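Cfl (Pectobacterium brasiliense, PDB 7A9J) probably activates carboxylic acids with ATP, as in other AMP-forming ligases, and binds an ethyl-oxo-indene carboxylic acid, probably an analogue of coronafacic acid. Local coordinates at residues T39-L53 against L250-D263. The protein carries 1 engineered substitution. Sequence-based numbering, arbitrary orientation.
With PO4 (phosphate ion), chain C.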
loop_
_atom_site.group_PDB
_atom_site.type_symbol
_atom_site.label_atom_id
_atom_site.label_comp_id
_atom_site.label_asym_id
_atom_site.label_seq_id
_atom_site.Cartn_x
_atom_site.Cartn_y
_atom_site.Cartn_z
ATOM N N THR A 39 -12.518 7.209 21.489
ATOM C CA THR A 39 -12.921 6.426 20.324
ATOM C C THR A 39 -11.699 5.753 19.707
ATOM O O THR A 39 -10.724 6.421 19.368
ATOM C CB THR A 39 -13.582 7.334 19.303
ATOM O OG1 THR A 39 -14.750 7.886 19.926
ATOM C CG2 THR A 39 -13.987 6.585 18.059
ATOM N N ALA A 40 -11.769 4.436 19.542
ATOM C CA ALA A 40 -10.704 3.717 18.849
ATOM C C ALA A 40 -10.994 3.578 17.351
ATOM O O ALA A 40 -10.074 3.732 16.527
ATOM C CB ALA A 40 -10.501 2.331 19.453
ATOM N N VAL A 41 -12.213 3.234 16.951
ATOM C CA VAL A 41 -12.573 2.956 15.557
ATOM C C VAL A 41 -13.917 3.604 15.297
ATOM O O VAL A 41 -14.801 3.594 16.164
ATOM C CB VAL A 41 -12.667 1.441 15.231
ATOM C CG1 VAL A 41 -12.545 1.204 13.677
ATOM C CG2 VAL A 41 -11.563 0.708 15.940
ATOM N N LYS A 42 -14.076 4.168 14.120
ATOM C CA LYS A 42 -15.358 4.724 13.735
ATOM C C LYS A 42 -15.626 4.424 12.274
ATOM O O LYS A 42 -14.722 4.125 11.488
ATOM C CB LYS A 42 -15.461 6.208 14.074
ATOM C CG LYS A 42 -14.706 7.138 13.219
ATOM C CD LYS A 42 -14.292 8.381 14.039
ATOM C CE LYS A 42 -13.813 9.511 13.128
ATOM N NZ LYS A 42 -13.691 10.792 13.881
ATOM N N SER A 43 -16.905 4.424 11.946
ATOM C CA SER A 43 -17.361 4.302 10.578
ATOM C C SER A 43 -18.306 5.457 10.398
ATOM O O SER A 43 -18.413 6.322 11.283
ATOM C CB SER A 43 -18.032 2.956 10.290
ATOM O OG SER A 43 -19.134 2.772 11.159
ATOM N N ILE A 44 -18.996 5.513 9.271
ATOM C CA ILE A 44 -19.948 6.589 9.112
ATOM C C ILE A 44 -21.071 6.466 10.145
ATOM O O ILE A 44 -21.562 7.473 10.648
ATOM C CB ILE A 44 -20.507 6.614 7.686
ATOM C CG1 ILE A 44 -19.391 7.079 6.743
ATOM C CG2 ILE A 44 -21.712 7.518 7.608
ATOM C CD1 ILE A 44 -19.835 7.255 5.344
ATOM N N ASN A 45 -21.494 5.243 10.467
ATOM C CA ASN A 45 -22.659 5.063 11.345
ATOM C C ASN A 45 -22.366 4.449 12.703
ATOM O O ASN A 45 -23.312 4.246 13.487
ATOM C CB ASN A 45 -23.704 4.210 10.647
ATOM C CG ASN A 45 -24.165 4.848 9.402
ATOM O OD1 ASN A 45 -24.486 6.043 9.407
ATOM N ND2 ASN A 45 -24.118 4.106 8.299
ATOM N N HIS A 46 -21.121 4.149 13.013
ATOM C CA HIS A 46 -20.800 3.421 14.223
ATOM C C HIS A 46 -19.501 3.934 14.817
ATOM O O HIS A 46 -18.653 4.550 14.151
ATOM C CB HIS A 46 -20.672 1.914 13.961
ATOM C CG HIS A 46 -21.951 1.292 13.485
ATOM N ND1 HIS A 46 -22.996 1.003 14.341
ATOM C CD2 HIS A 46 -22.367 0.935 12.242
ATOM C CE1 HIS A 46 -23.999 0.490 13.648
ATOM N NE2 HIS A 46 -23.637 0.422 12.377
ATOM N N ASN A 47 -19.329 3.619 16.087
ATOM C CA ASN A 47 -18.046 3.852 16.704
ATOM C C ASN A 47 -17.873 2.887 17.864
ATOM O O ASN A 47 -18.846 2.336 18.420
ATOM C CB ASN A 47 -17.919 5.287 17.181
ATOM C CG ASN A 47 -18.859 5.570 18.357
ATOM O OD1 ASN A 47 -18.463 5.433 19.511
ATOM N ND2 ASN A 47 -20.117 5.877 18.061
ATOM N N ILE A 48 -16.630 2.736 18.262
ATOM C CA ILE A 48 -16.321 1.881 19.396
ATOM C C ILE A 48 -15.162 2.510 20.154
ATOM O O ILE A 48 -14.182 2.960 19.547
ATOM C CB ILE A 48 -16.035 0.433 18.936
ATOM C CG1 ILE A 48 -15.919 -0.527 20.148
ATOM C CG2 ILE A 48 -14.768 0.339 17.999
ATOM C CD1 ILE A 48 -15.919 -1.958 19.753
ATOM N N SER A 49 -15.284 2.571 21.486
ATOM C CA SER A 49 -14.192 3.097 22.288
ATOM C C SER A 49 -13.044 2.105 22.381
ATOM O O SER A 49 -13.206 0.900 22.171
ATOM C CB SER A 49 -14.691 3.431 23.721
ATOM O OG SER A 49 -15.093 2.218 24.378
ATOM N N PHE A 50 -11.895 2.608 22.833
ATOM C CA PHE A 50 -10.777 1.693 23.123
ATOM C C PHE A 50 -11.181 0.593 24.121
ATOM O O PHE A 50 -10.888 -0.603 23.909
ATOM C CB PHE A 50 -9.591 2.478 23.681
ATOM C CG PHE A 50 -8.714 3.084 22.617
ATOM C CD1 PHE A 50 -7.727 2.296 22.035
ATOM C CD2 PHE A 50 -8.868 4.418 22.193
ATOM C CE1 PHE A 50 -6.854 2.798 21.010
ATOM C CE2 PHE A 50 -7.989 4.925 21.151
ATOM C CZ PHE A 50 -7.006 4.115 20.611
ATOM N N TYR A 51 -11.871 0.981 25.189
ATOM C CA TYR A 51 -12.221 0.001 26.214
ATOM C C TYR A 51 -13.145 -1.040 25.629
ATOM O O TYR A 51 -12.924 -2.244 25.810
ATOM C CB TYR A 51 -12.855 0.672 27.422
ATOM C CG TYR A 51 -13.125 -0.306 28.559
ATOM C CD1 TYR A 51 -12.104 -0.666 29.436
ATOM C CD2 TYR A 51 -14.326 -0.919 28.685
ATOM C CE1 TYR A 51 -12.326 -1.533 30.474
ATOM C CE2 TYR A 51 -14.577 -1.780 29.782
ATOM C CZ TYR A 51 -13.554 -2.113 30.610
ATOM O OH TYR A 51 -13.775 -3.017 31.649
ATOM N N ASN A 52 -14.180 -0.598 24.910
ATOM C CA ASN A 52 -15.121 -1.590 24.347
ATOM C C ASN A 52 -14.501 -2.452 23.251
ATOM O O ASN A 52 -14.924 -3.611 23.061
ATOM C CB ASN A 52 -16.388 -0.879 23.896
ATOM C CG ASN A 52 -17.303 -0.488 25.150
ATOM O OD1 ASN A 52 -17.390 -1.270 26.140
ATOM N ND2 ASN A 52 -17.920 0.707 25.154
ATOM N N LEU A 53 -13.547 -1.907 22.474
ATOM C CA LEU A 53 -12.829 -2.740 21.533
ATOM C C LEU A 53 -12.003 -3.792 22.260
ATOM O O LEU A 53 -12.006 -4.955 21.852
ATOM C CB LEU A 53 -11.960 -1.862 20.608
ATOM C CG LEU A 53 -11.033 -2.570 19.652
ATOM C CD1 LEU A 53 -11.862 -3.483 18.778
ATOM C CD2 LEU A 53 -10.284 -1.480 18.783
ATOM N N LEU A 250 -3.650 3.032 16.336
ATOM C CA LEU A 250 -4.229 2.730 17.648
ATOM C C LEU A 250 -3.177 2.805 18.737
ATOM O O LEU A 250 -3.435 3.388 19.789
ATOM C CB LEU A 250 -4.909 1.356 17.621
ATOM C CG LEU A 250 -6.110 1.285 16.672
ATOM C CD1 LEU A 250 -6.609 -0.190 16.552
ATOM C CD2 LEU A 250 -7.246 2.169 17.206
ATOM N N GLN A 251 -1.969 2.299 18.482
ATOM C CA GLN A 251 -0.882 2.407 19.461
ATOM C C GLN A 251 -0.432 3.839 19.716
ATOM O O GLN A 251 -0.031 4.165 20.834
ATOM C CB GLN A 251 0.331 1.613 19.031
ATOM C CG GLN A 251 0.098 0.183 19.213
ATOM C CD GLN A 251 1.366 -0.616 18.768
ATOM O OE1 GLN A 251 2.531 -0.175 18.954
ATOM N NE2 GLN A 251 1.125 -1.728 18.177
ATOM N N LYS A 252 -0.603 4.723 18.756
ATOM C CA LYS A 252 -0.370 6.149 19.023
ATOM C C LYS A 252 -1.583 6.841 19.648
ATOM O O LYS A 252 -1.520 8.051 19.931
ATOM C CB LYS A 252 0.013 6.818 17.686
ATOM C CG LYS A 252 1.374 6.324 17.182
ATOM C CD LYS A 252 1.908 7.040 15.861
ATOM C CE LYS A 252 2.411 8.392 16.222
ATOM N NZ LYS A 252 3.043 8.919 15.074
ATOM N N GLY A 253 -2.670 6.114 19.873
ATOM C CA GLY A 253 -3.878 6.665 20.478
ATOM C C GLY A 253 -4.794 7.408 19.532
ATOM O O GLY A 253 -5.737 8.073 20.002
ATOM N N TYR A 254 -4.580 7.288 18.222
ATOM C CA TYR A 254 -5.474 7.886 17.245
ATOM C C TYR A 254 -6.673 6.991 17.012
ATOM O O TYR A 254 -6.614 5.782 17.256
ATOM C CB TYR A 254 -4.726 8.052 15.917
ATOM C CG TYR A 254 -3.435 8.847 15.977
ATOM C CD1 TYR A 254 -3.242 9.805 16.957
ATOM C CD2 TYR A 254 -2.431 8.646 14.989
ATOM C CE1 TYR A 254 -2.055 10.550 17.002
ATOM C CE2 TYR A 254 -1.223 9.365 15.031
ATOM C CZ TYR A 254 -1.077 10.332 16.026
ATOM O OH TYR A 254 0.081 11.076 16.104
ATOM N N SER A 255 -7.786 7.579 16.550
ATOM C CA SER A 255 -8.867 6.721 16.103
ATOM C C SER A 255 -8.614 6.337 14.660
ATOM O O SER A 255 -7.856 6.992 13.943
ATOM C CB SER A 255 -10.248 7.371 16.226
ATOM O OG SER A 255 -10.314 8.520 15.404
ATOM N N VAL A 256 -9.251 5.253 14.239
ATOM C CA VAL A 256 -9.153 4.767 12.870
ATOM C C VAL A 256 -10.548 4.842 12.265
ATOM O O VAL A 256 -11.528 4.354 12.853
ATOM C CB VAL A 256 -8.614 3.324 12.812
ATOM C CG1 VAL A 256 -8.691 2.745 11.366
ATOM C CG2 VAL A 256 -7.190 3.257 13.379
ATOM N N LEU A 257 -10.637 5.441 11.096
ATOM C CA LEU A 257 -11.876 5.546 10.330
ATOM C C LEU A 257 -11.919 4.420 9.331
ATOM O O LEU A 257 -10.988 4.289 8.529
ATOM C CB LEU A 257 -11.946 6.890 9.600
ATOM C CG LEU A 257 -13.099 7.050 8.595
ATOM C CD1 LEU A 257 -14.497 7.062 9.302
ATOM C CD2 LEU A 257 -12.844 8.401 7.817
ATOM N N LEU A 258 -12.975 3.596 9.393
ATOM C CA LEU A 258 -13.180 2.520 8.435
ATOM C C LEU A 258 -14.292 2.850 7.452
ATOM O O LEU A 258 -15.402 3.213 7.841
ATOM C CB LEU A 258 -13.509 1.200 9.137
ATOM C CG LEU A 258 -12.360 0.661 9.993
ATOM C CD1 LEU A 258 -12.835 -0.718 10.573
ATOM C CD2 LEU A 258 -11.070 0.435 9.197
ATOM N N LEU A 259 -13.980 2.701 6.152
ATOM C CA LEU A 259 -14.952 2.926 5.088
ATOM C C LEU A 259 -15.287 1.648 4.325
ATOM O O LEU A 259 -14.415 0.820 4.047
ATOM C CB LEU A 259 -14.376 3.938 4.094
ATOM C CG LEU A 259 -13.958 5.265 4.726
ATOM C CD1 LEU A 259 -13.420 6.202 3.597
ATOM C CD2 LEU A 259 -15.171 5.883 5.448
ATOM N N SER A 260 -16.520 1.580 3.863
ATOM C CA SER A 260 -17.011 0.515 3.013
ATOM C C SER A 260 -16.662 0.823 1.559
ATOM O O SER A 260 -16.263 1.930 1.228
ATOM C CB SER A 260 -18.505 0.384 3.174
ATOM O OG SER A 260 -19.161 1.421 2.463
ATOM N N GLU A 261 -16.844 -0.176 0.690
ATOM C CA GLU A 261 -16.638 0.031 -0.744
ATOM C C GLU A 261 -17.514 1.176 -1.262
ATOM O O GLU A 261 -17.029 2.072 -1.978
ATOM C CB GLU A 261 -16.928 -1.277 -1.489
ATOM C CG GLU A 261 -16.442 -1.238 -2.953
ATOM C CD GLU A 261 -16.345 -2.615 -3.610
ATOM O OE1 GLU A 261 -17.221 -3.474 -3.353
ATOM O OE2 GLU A 261 -15.387 -2.830 -4.393
ATOM N N VAL A 262 -18.776 1.215 -0.842
ATOM C CA VAL A 262 -19.660 2.267 -1.318
ATOM C C VAL A 262 -19.179 3.621 -0.822
ATOM O O VAL A 262 -19.224 4.626 -1.557
ATOM C CB VAL A 262 -21.101 1.978 -0.884
ATOM C CG1 VAL A 262 -21.926 3.255 -0.988
ATOM C CG2 VAL A 262 -21.656 0.944 -1.818
ATOM N N ASP A 263 -18.684 3.663 0.420
ATOM C CA ASP A 263 -18.157 4.920 0.953
ATOM C C ASP A 263 -17.026 5.426 0.081
ATOM O O ASP A 263 -16.896 6.634 -0.140
ATOM C CB ASP A 263 -17.635 4.773 2.376
ATOM C CG ASP A 263 -18.718 4.356 3.372
ATOM O OD1 ASP A 263 -18.349 3.669 4.340
ATOM O OD2 ASP A 263 -19.903 4.706 3.180
HETATM P P PO4 C . -17.924 -3.830 1.495
HETATM O O1 PO4 C . -17.346 -4.603 0.288
HETATM O O2 PO4 C . -19.339 -3.367 1.229
HETATM O O3 PO4 C . -17.057 -2.631 1.728
HETATM O O4 PO4 C . -17.943 -4.653 2.736
HETATM O O HOH W 1 -8.829 8.567 19.869
HETATM O O HOH W 2 -17.962 3.728 7.135
#
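V41 and V256 pair in parallel, and the side chains of both lie on one face of the sheet. There V41 CG1 reaches L258 CD1 at 3.7 Å. It gets there because it stands opposite the backbone N (chi1 -160°), and the two side chains slant across each other. K42 and L257 share the other face, where L257 CD1 lies 3.9 Å from K42 CG. Three backbone hydrogen bonds join the segments: V256 N to A40 O, K42 N to V256 O, and L258 N to K42 O. The last is nearly straight, 173° at the hydrogen.

At the start of the strands, F50 CE1 meets L250 CD2 at 3.9 Å. A40 CB sits over the centre of one face of the F50 ring. A water joins T39 O to G253 O, beside the Schellman motif at G253 that ends helix 240-251. At the far end, a second water takes the I44 N-H and donates to L258 O and D263 OD1. D263 OD1 also accepts from S260 N, within a capping box.

Strand 39-42 thus extends the sheet beyond strand 255-257, whose other neighbour is strand 230-233. Main-chain bonds hold this pairing, so it should depend little on side-chain identity; the side chains add carbon contacts on both faces.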